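Transcription termination factor NusA (Planctomyces limnophilus, PDB 4MTN) probably takes part in both transcription termination and antitermination, binding the core of RNA polymerase and the nascent RNA. Local coordinates at residues 264-269 and 281-287; 257-262 and 305-310; 206-212 and 243-249. All coordinates share one frame; numbering follows the deposited sequence.

Contact 1: residues 264-269 and 281-287; sequences PSEVED and VLVRDDQ
Val267 and Val281 meet on the closely packed side, CG1 of one lying 3.7 Å from CG1 of the other, the side chains crossing at about a right angle. Short, branched and apolar, the valines suit the place between the loop and the strand beside it. Next along the chain, Glu268 N donates to Leu282 O at 3.0 Å, nearly in line with the carbonyl, and Leu282 N returns a bond to Asp269 O. The loop runs on into strand 269-273, an outer strand of a three-stranded sheet whose order of elements matches the second type II KH domain of NusA. Bent at chi2 (-82°), Gln287 offers OE1 to Glu266 N at 2.8 Å, the donor standing above the amide plane. With an alanine here, Glu266 N would probably lack this acceptor and this part of the loop be less firmly held to helix 285-292. Towards solvent the contact turns ionic and looser. Arg284 reaches out extended, its NH2 in a salt bridge with Glu266 OE1, the two planes 20° apart. Glu268 OE2 makes a long, 3.7 Å ion pair with Arg284 NE, well out of the guanidinium plane; it and Asp286 probably act through charge alone.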
# COMPACT_ATOMS: atom_id res chain seq x y z
N PRO A 264 -7.70 9.96 -22.28
CA PRO A 264 -8.37 10.75 -23.32
C PRO A 264 -9.08 9.94 -24.40
O PRO A 264 -9.92 10.49 -25.12
CB PRO A 264 -7.21 11.55 -23.95
CG PRO A 264 -6.08 11.44 -22.99
CD PRO A 264 -6.23 10.11 -22.35
N SER A 265 -8.76 8.65 -24.52
CA SER A 265 -9.32 7.82 -25.59
C SER A 265 -10.84 7.70 -25.50
O SER A 265 -11.41 7.73 -24.41
CB SER A 265 -8.68 6.43 -25.57
OG SER A 265 -9.07 5.71 -24.41
N GLU A 266 -11.48 7.55 -26.66
CA GLU A 266 -12.92 7.38 -26.72
C GLU A 266 -13.29 5.90 -26.83
O GLU A 266 -12.61 5.13 -27.50
CB GLU A 266 -13.50 8.16 -27.90
CG GLU A 266 -13.28 9.66 -27.83
CD GLU A 266 -13.91 10.41 -28.98
OE1 GLU A 266 -14.42 9.75 -29.91
OE2 GLU A 266 -13.89 11.66 -28.97
N VAL A 267 -14.38 5.52 -26.16
CA VAL A 267 -14.78 4.12 -26.09
C VAL A 267 -16.12 3.87 -26.78
O VAL A 267 -17.09 4.59 -26.55
CB VAL A 267 -14.87 3.65 -24.62
CG1 VAL A 267 -15.47 2.25 -24.54
CG2 VAL A 267 -13.50 3.69 -23.97
N GLU A 268 -16.17 2.84 -27.62
CA GLU A 268 -17.40 2.46 -28.30
C GLU A 268 -18.29 1.61 -27.41
O GLU A 268 -19.37 2.04 -27.01
CB GLU A 268 -17.08 1.71 -29.60
CG GLU A 268 -16.73 2.61 -30.78
CD GLU A 268 -15.40 3.32 -30.61
OE1 GLU A 268 -14.56 2.84 -29.81
OE2 GLU A 268 -15.19 4.36 -31.27
N ASP A 269 -17.83 0.40 -27.10
CA ASP A 269 -18.61 -0.52 -26.27
C ASP A 269 -17.87 -0.93 -25.00
O ASP A 269 -16.65 -1.04 -24.98
CB ASP A 269 -18.98 -1.77 -27.06
CG ASP A 269 -20.13 -1.54 -28.03
OD1 ASP A 269 -21.00 -0.71 -27.72
OD2 ASP A 269 -20.15 -2.20 -29.09
N VAL A 281 -13.22 -3.67 -23.40
CA VAL A 281 -13.44 -2.35 -23.98
C VAL A 281 -13.14 -2.33 -25.48
O VAL A 281 -12.03 -2.63 -25.91
CB VAL A 281 -12.57 -1.29 -23.28
CG1 VAL A 281 -12.59 0.02 -24.04
CG2 VAL A 281 -13.03 -1.09 -21.84
N LEU A 282 -14.15 -1.97 -26.27
CA LEU A 282 -14.01 -1.90 -27.72
C LEU A 282 -13.61 -0.50 -28.17
O LEU A 282 -14.28 0.48 -27.85
CB LEU A 282 -15.30 -2.34 -28.41
CG LEU A 282 -15.64 -3.83 -28.25
CD1 LEU A 282 -16.95 -4.16 -28.95
CD2 LEU A 282 -14.50 -4.68 -28.81
N VAL A 283 -12.53 -0.42 -28.94
CA VAL A 283 -11.95 0.86 -29.34
C VAL A 283 -11.54 0.84 -30.81
O VAL A 283 -10.93 -0.12 -31.28
CB VAL A 283 -10.73 1.21 -28.45
CG1 VAL A 283 -9.85 2.25 -29.12
CG2 VAL A 283 -11.19 1.69 -27.08
N ARG A 284 -11.88 1.90 -31.54
CA ARG A 284 -11.56 2.01 -32.95
C ARG A 284 -10.05 2.11 -33.17
O ARG A 284 -9.30 2.46 -32.26
CB ARG A 284 -12.26 3.21 -33.57
CG ARG A 284 -12.12 4.49 -32.77
CD ARG A 284 -12.92 5.63 -33.38
NE ARG A 284 -12.83 6.85 -32.57
CZ ARG A 284 -13.49 7.97 -32.84
NH1 ARG A 284 -14.29 8.04 -33.89
NH2 ARG A 284 -13.35 9.03 -32.05
N ASP A 285 -9.61 1.79 -34.39
CA ASP A 285 -8.19 1.66 -34.71
C ASP A 285 -7.34 2.89 -34.36
O ASP A 285 -6.27 2.76 -33.78
CB ASP A 285 -8.02 1.34 -36.20
CG ASP A 285 -8.78 0.10 -36.61
OD1 ASP A 285 -8.23 -1.01 -36.44
OD2 ASP A 285 -9.91 0.23 -37.12
N ASP A 286 -7.83 4.07 -34.72
CA ASP A 286 -7.07 5.30 -34.50
C ASP A 286 -6.95 5.64 -33.01
O ASP A 286 -6.03 6.34 -32.60
CB ASP A 286 -7.70 6.47 -35.25
CG ASP A 286 -9.20 6.55 -35.07
OD1 ASP A 286 -9.69 6.22 -33.97
OD2 ASP A 286 -9.90 6.95 -36.02
N GLN A 287 -7.88 5.13 -32.21
CA GLN A 287 -7.87 5.38 -30.77
C GLN A 287 -7.20 4.25 -30.00
O GLN A 287 -7.08 4.32 -28.77
CB GLN A 287 -9.30 5.58 -30.26
CG GLN A 287 -9.94 6.90 -30.66
CD GLN A 287 -9.54 8.05 -29.75
OE1 GLN A 287 -10.36 8.58 -29.01
NE2 GLN A 287 -8.27 8.43 -29.81

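Contact 2: residues 257-262 and 305-310; sequences LVPNAM and LVGWDI
At chi1 169° Val306 holds CG1 trans to the backbone N, and CG2, beside the N, points in among Leu257, Val258 and Ala261. That one methyl carries the centre of the contact: Val306 CG2 lies 3.8 Å from Val258 CG2, where the two valines cross at about a right angle, and 4.1 Å from Ala261 CB. Leu257 slides past in the opposite sense and brings its CG, rather than a methyl tip, against the same branch. Ala261 is small enough for the helices to approach, and its CB also receives Leu305 CD2 at 3.8 Å. The second group is Ile310, extended at chi2 so that CD1 reaches forward from the strand. Met262, modelled as selenomethionine, is bent at chi2 and chi3 (both -60°) and brings SE to 3.9 Å from Ile310 CD1; a flexible, unbranched chain can fold back like this. Val258 CG1 touches the same CD1 more distantly. No hydrogen bond crosses between the segments, as befits an apolar interface. Gly307, at a positive phi of 101°, ends helix 297-306; a CB there would jam against the carbonyl O of Val306, so glycine is called for. Helix 254-261, which precedes strand 269-273, thus rests on the last helix and strand of what is, consistent with the NusA family, the second type II KH domain. Val258 and Ile310 continue onto Val281 of the central strand 278-282, Met262 reaches Val299 and Ala302, and Leu305 packs onward against Lys209 and Ala211 of strand 207-214, in the neighbouring sheet.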
# COMPACT_ATOMS: atom_id res chain seq x y z
N LEU A 257 -18.17 4.99 -15.59
CA LEU A 257 -16.85 5.06 -14.97
C LEU A 257 -15.71 4.59 -15.87
O LEU A 257 -14.66 5.25 -15.93
CB LEU A 257 -16.84 4.24 -13.68
CG LEU A 257 -15.51 4.17 -12.94
CD1 LEU A 257 -15.06 5.57 -12.52
CD2 LEU A 257 -15.60 3.25 -11.74
N VAL A 258 -15.89 3.47 -16.56
CA VAL A 258 -14.82 2.91 -17.38
C VAL A 258 -14.45 3.80 -18.57
O VAL A 258 -13.27 4.06 -18.79
CB VAL A 258 -15.16 1.48 -17.88
CG1 VAL A 258 -14.16 1.02 -18.92
CG2 VAL A 258 -15.21 0.51 -16.71
N PRO A 259 -15.45 4.28 -19.35
CA PRO A 259 -15.05 5.24 -20.40
C PRO A 259 -14.39 6.50 -19.84
O PRO A 259 -13.50 7.06 -20.49
CB PRO A 259 -16.38 5.58 -21.07
CG PRO A 259 -17.23 4.39 -20.84
CD PRO A 259 -16.87 3.91 -19.47
N ASN A 260 -14.81 6.93 -18.66
CA ASN A 260 -14.21 8.08 -17.99
C ASN A 260 -12.75 7.83 -17.63
O ASN A 260 -11.91 8.72 -17.75
CB ASN A 260 -15.00 8.44 -16.73
CG ASN A 260 -16.35 9.05 -17.04
OD1 ASN A 260 -16.76 9.12 -18.20
ND2 ASN A 260 -17.05 9.49 -16.00
N ALA A 261 -12.46 6.61 -17.19
CA ALA A 261 -11.10 6.24 -16.80
C ALA A 261 -10.22 5.96 -18.01
O ALA A 261 -9.00 5.99 -17.92
CB ALA A 261 -11.14 5.03 -15.88
N MSE A 262 -10.86 5.70 -19.15
CA MSE A 262 -10.14 5.39 -20.38
C MSE A 262 -9.75 6.64 -21.15
O MSE A 262 -9.14 6.56 -22.22
CB MSE A 262 -10.97 4.47 -21.27
CG MSE A 262 -11.03 3.03 -20.79
SE MSE A 262 -9.27 2.19 -20.69
CE MSE A 262 -8.76 2.35 -22.56
N LEU A 305 -8.04 1.93 -11.14
CA LEU A 305 -9.06 2.90 -10.77
C LEU A 305 -10.45 2.26 -10.73
O LEU A 305 -11.21 2.48 -9.79
CB LEU A 305 -9.06 4.07 -11.76
CG LEU A 305 -9.84 5.32 -11.34
CD1 LEU A 305 -9.14 6.00 -10.18
CD2 LEU A 305 -10.00 6.27 -12.51
N VAL A 306 -10.77 1.47 -11.75
CA VAL A 306 -12.06 0.81 -11.84
C VAL A 306 -12.14 -0.38 -10.89
O VAL A 306 -13.15 -0.57 -10.20
CB VAL A 306 -12.35 0.35 -13.28
CG1 VAL A 306 -13.56 -0.57 -13.33
CG2 VAL A 306 -12.55 1.55 -14.20
N GLY A 307 -11.08 -1.17 -10.84
CA GLY A 307 -11.04 -2.34 -10.00
C GLY A 307 -11.30 -3.61 -10.79
O GLY A 307 -11.51 -4.68 -10.22
N TRP A 308 -11.28 -3.48 -12.11
CA TRP A 308 -11.45 -4.62 -13.00
C TRP A 308 -10.25 -4.74 -13.94
O TRP A 308 -9.34 -3.91 -13.90
CB TRP A 308 -12.74 -4.49 -13.81
CG TRP A 308 -13.99 -4.71 -13.02
CD1 TRP A 308 -14.40 -4.01 -11.92
CD2 TRP A 308 -15.01 -5.69 -13.27
NE1 TRP A 308 -15.60 -4.49 -11.47
CE2 TRP A 308 -16.00 -5.52 -12.28
CE3 TRP A 308 -15.17 -6.69 -14.23
CZ2 TRP A 308 -17.14 -6.32 -12.23
CZ3 TRP A 308 -16.31 -7.48 -14.18
CH2 TRP A 308 -17.27 -7.29 -13.19
N ASP A 309 -10.26 -5.77 -14.78
CA ASP A 309 -9.21 -5.94 -15.78
C ASP A 309 -9.72 -5.48 -17.14
O ASP A 309 -10.65 -6.05 -17.69
CB ASP A 309 -8.76 -7.40 -15.84
CG ASP A 309 -7.75 -7.65 -16.95
OD1 ASP A 309 -6.59 -7.21 -16.80
OD2 ASP A 309 -8.11 -8.29 -17.96
N ILE A 310 -9.10 -4.43 -17.67
CA ILE A 310 -9.53 -3.86 -18.94
C ILE A 310 -8.74 -4.43 -20.11
O ILE A 310 -7.51 -4.34 -20.15
CB ILE A 310 -9.39 -2.33 -18.93
CG1 ILE A 310 -10.28 -1.72 -17.84
CG2 ILE A 310 -9.75 -1.75 -20.30
CD1 ILE A 310 -10.25 -0.21 -17.81

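Contact 3: residues 206-212 and 243-249; sequences YRTKVAV and ERIEVVR
Glu246, Val210 and Arg207 carry the largest buried areas in this pairing of two parallel strands, 207-212 and 244-249, whose axes diverge by 28°. Glu246 has the greatest share, working with both backbone and side chain. Its N donates to Thr208 O and its O accepts from Val210 N at 2.6 Å, so it straddles Lys209 in the alternating pattern of a parallel sheet. At the end of its extended chain the carboxylate divides between two cations: OE1 makes a salt bridge with Lys209 NZ, modelled too short to be trusted in detail, and OE2 takes Arg207 NH1 at 2.7 Å on its anti lone pair, tilted out of the guanidinium plane. Arg207 bends at chi3 (-59°), which folds its guanidinium over the partner strand, where Arg244 CB lies against one face, 3.6 Å from Arg207 NH1. A water at the guanidinium edge accepts from both Arg207 NH1 and Arg244 NE, bridging two like charges, while Arg207 NE is held by Gln297. Val210 points to the opposite face, with CG2 4.0 Å from Ile245 CG2 and its CB near Val247; beta-branched residues suit this extended, apolar surface. The connection between the strands runs through two helices, as in the first type II KH domain of NusA. Val210, Ile245 and Val247 thus face the domain's own helices, whereas the side of Arg207, Lys209 and Glu246 turns to helix 297-306 of the next domain. With two cations beside it, Glu246 probably stays ionised, and its charge probably offsets theirs where the domains meet.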
# COMPACT_ATOMS: atom_id res chain seq x y z
N TYR A 206 5.10 9.64 -12.34
CA TYR A 206 4.67 9.63 -13.73
C TYR A 206 3.22 10.07 -13.93
O TYR A 206 2.97 11.14 -14.47
CB TYR A 206 4.89 8.24 -14.33
CG TYR A 206 6.35 7.86 -14.44
CD1 TYR A 206 6.98 7.13 -13.44
CD2 TYR A 206 7.10 8.23 -15.55
CE1 TYR A 206 8.32 6.79 -13.54
CE2 TYR A 206 8.43 7.89 -15.66
CZ TYR A 206 9.04 7.17 -14.65
OH TYR A 206 10.37 6.84 -14.76
N ARG A 207 2.27 9.24 -13.50
CA ARG A 207 0.87 9.54 -13.75
C ARG A 207 -0.07 9.02 -12.66
O ARG A 207 0.14 7.93 -12.12
CB ARG A 207 0.44 8.98 -15.10
CG ARG A 207 -0.92 9.47 -15.59
CD ARG A 207 -1.15 9.08 -17.04
NE ARG A 207 -0.13 9.63 -17.92
CZ ARG A 207 -0.18 10.84 -18.47
NH1 ARG A 207 -1.20 11.64 -18.22
NH2 ARG A 207 0.80 11.25 -19.26
N THR A 208 -1.10 9.80 -12.34
CA THR A 208 -2.10 9.42 -11.36
C THR A 208 -3.52 9.74 -11.85
O THR A 208 -3.81 10.88 -12.19
CB THR A 208 -1.87 10.12 -10.01
OG1 THR A 208 -0.57 9.81 -9.52
CG2 THR A 208 -2.91 9.67 -8.99
N LYS A 209 -4.38 8.73 -11.86
CA LYS A 209 -5.79 8.94 -12.21
C LYS A 209 -6.64 9.09 -10.95
O LYS A 209 -6.60 8.24 -10.06
CB LYS A 209 -6.31 7.78 -13.07
CG LYS A 209 -5.82 7.78 -14.51
CD LYS A 209 -6.43 6.63 -15.29
CE LYS A 209 -5.97 6.64 -16.75
NZ LYS A 209 -6.40 7.87 -17.46
N VAL A 210 -7.42 10.17 -10.89
CA VAL A 210 -8.24 10.47 -9.73
C VAL A 210 -9.73 10.49 -10.07
O VAL A 210 -10.17 11.27 -10.92
CB VAL A 210 -7.87 11.83 -9.10
CG1 VAL A 210 -8.61 12.03 -7.79
CG2 VAL A 210 -6.36 11.93 -8.90
N ALA A 211 -10.50 9.64 -9.40
CA ALA A 211 -11.95 9.62 -9.59
C ALA A 211 -12.65 10.30 -8.41
O ALA A 211 -12.51 9.87 -7.27
CB ALA A 211 -12.44 8.20 -9.76
N VAL A 212 -13.41 11.35 -8.71
CA VAL A 212 -14.06 12.14 -7.67
C VAL A 212 -15.58 12.18 -7.84
O VAL A 212 -16.10 11.91 -8.92
CB VAL A 212 -13.53 13.59 -7.65
CG1 VAL A 212 -12.04 13.60 -7.32
CG2 VAL A 212 -13.79 14.27 -8.98
N GLU A 243 4.73 14.83 -11.79
CA GLU A 243 3.81 13.71 -12.00
C GLU A 243 2.48 14.21 -12.58
O GLU A 243 1.89 15.16 -12.08
CB GLU A 243 3.57 12.97 -10.68
CG GLU A 243 2.58 11.83 -10.76
CD GLU A 243 2.56 10.99 -9.49
OE1 GLU A 243 3.48 11.15 -8.66
OE2 GLU A 243 1.63 10.17 -9.33
N ARG A 244 2.03 13.55 -13.65
CA ARG A 244 0.79 13.95 -14.31
C ARG A 244 -0.44 13.49 -13.54
O ARG A 244 -0.54 12.33 -13.14
CB ARG A 244 0.75 13.38 -15.74
CG ARG A 244 1.76 14.01 -16.68
CD ARG A 244 1.62 15.52 -16.70
NE ARG A 244 0.26 15.93 -17.03
CZ ARG A 244 -0.19 17.18 -16.91
NH1 ARG A 244 0.61 18.14 -16.47
NH2 ARG A 244 -1.45 17.46 -17.24
N ILE A 245 -1.38 14.40 -13.33
CA ILE A 245 -2.58 14.10 -12.56
C ILE A 245 -3.86 14.29 -13.38
O ILE A 245 -4.17 15.40 -13.81
CB ILE A 245 -2.66 14.97 -11.29
CG1 ILE A 245 -1.43 14.73 -10.42
CG2 ILE A 245 -3.93 14.67 -10.52
CD1 ILE A 245 -1.42 15.54 -9.14
N GLU A 246 -4.59 13.21 -13.58
CA GLU A 246 -5.86 13.25 -14.30
C GLU A 246 -7.03 13.08 -13.33
O GLU A 246 -7.15 12.06 -12.67
CB GLU A 246 -5.92 12.16 -15.37
CG GLU A 246 -4.73 12.14 -16.31
CD GLU A 246 -4.77 10.94 -17.25
OE1 GLU A 246 -5.79 10.23 -17.26
OE2 GLU A 246 -3.77 10.72 -17.97
N VAL A 247 -7.89 14.09 -13.27
CA VAL A 247 -9.08 14.01 -12.43
C VAL A 247 -10.31 13.71 -13.28
O VAL A 247 -10.66 14.48 -14.17
CB VAL A 247 -9.31 15.31 -11.64
CG1 VAL A 247 -10.56 15.19 -10.78
CG2 VAL A 247 -8.10 15.64 -10.78
N VAL A 248 -10.96 12.59 -13.00
CA VAL A 248 -12.16 12.21 -13.73
C VAL A 248 -13.35 12.05 -12.79
O VAL A 248 -13.22 12.17 -11.57
CB VAL A 248 -11.95 10.90 -14.51
CG1 VAL A 248 -10.88 11.09 -15.57
CG2 VAL A 248 -11.58 9.77 -13.56
N ARG A 249 -14.52 11.77 -13.36
CA ARG A 249 -15.75 11.67 -12.58
C ARG A 249 -16.03 10.23 -12.17
O ARG A 249 -16.01 9.32 -13.01
CB ARG A 249 -16.93 12.24 -13.38
CG ARG A 249 -18.21 12.38 -12.56
CD ARG A 249 -19.40 12.67 -13.46
NE ARG A 249 -19.27 13.93 -14.18
CZ ARG A 249 -19.94 15.04 -13.88
NH1 ARG A 249 -20.79 15.05 -12.86
NH2 ARG A 249 -19.75 16.14 -14.59
O HOH W 1 -0.83 14.50 -19.07

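Contact 2 is the buried one, purely apolar; contacts 1 and 3 are partly buried and combine backbone bonds with charged groups. Contact 1 is nested along the chain inside the loop closed by contact 2, and both reach the sheet of strands 278-282 and 309-313, touching also where Val267 CG2 packs on Pro259. Contact 3 belongs to the preceding sheet, yet it meets contact 2 directly: Asn260 ND2 probably bonds to Arg249 O, and Leu305 packs on Lys209. Contacts 1 and 3 do not touch. Their salt bridges differ in setting, those of 264-269 with 281-287 lying at the surface and those of 206-212 with 243-249 facing a helix of the neighbouring domain.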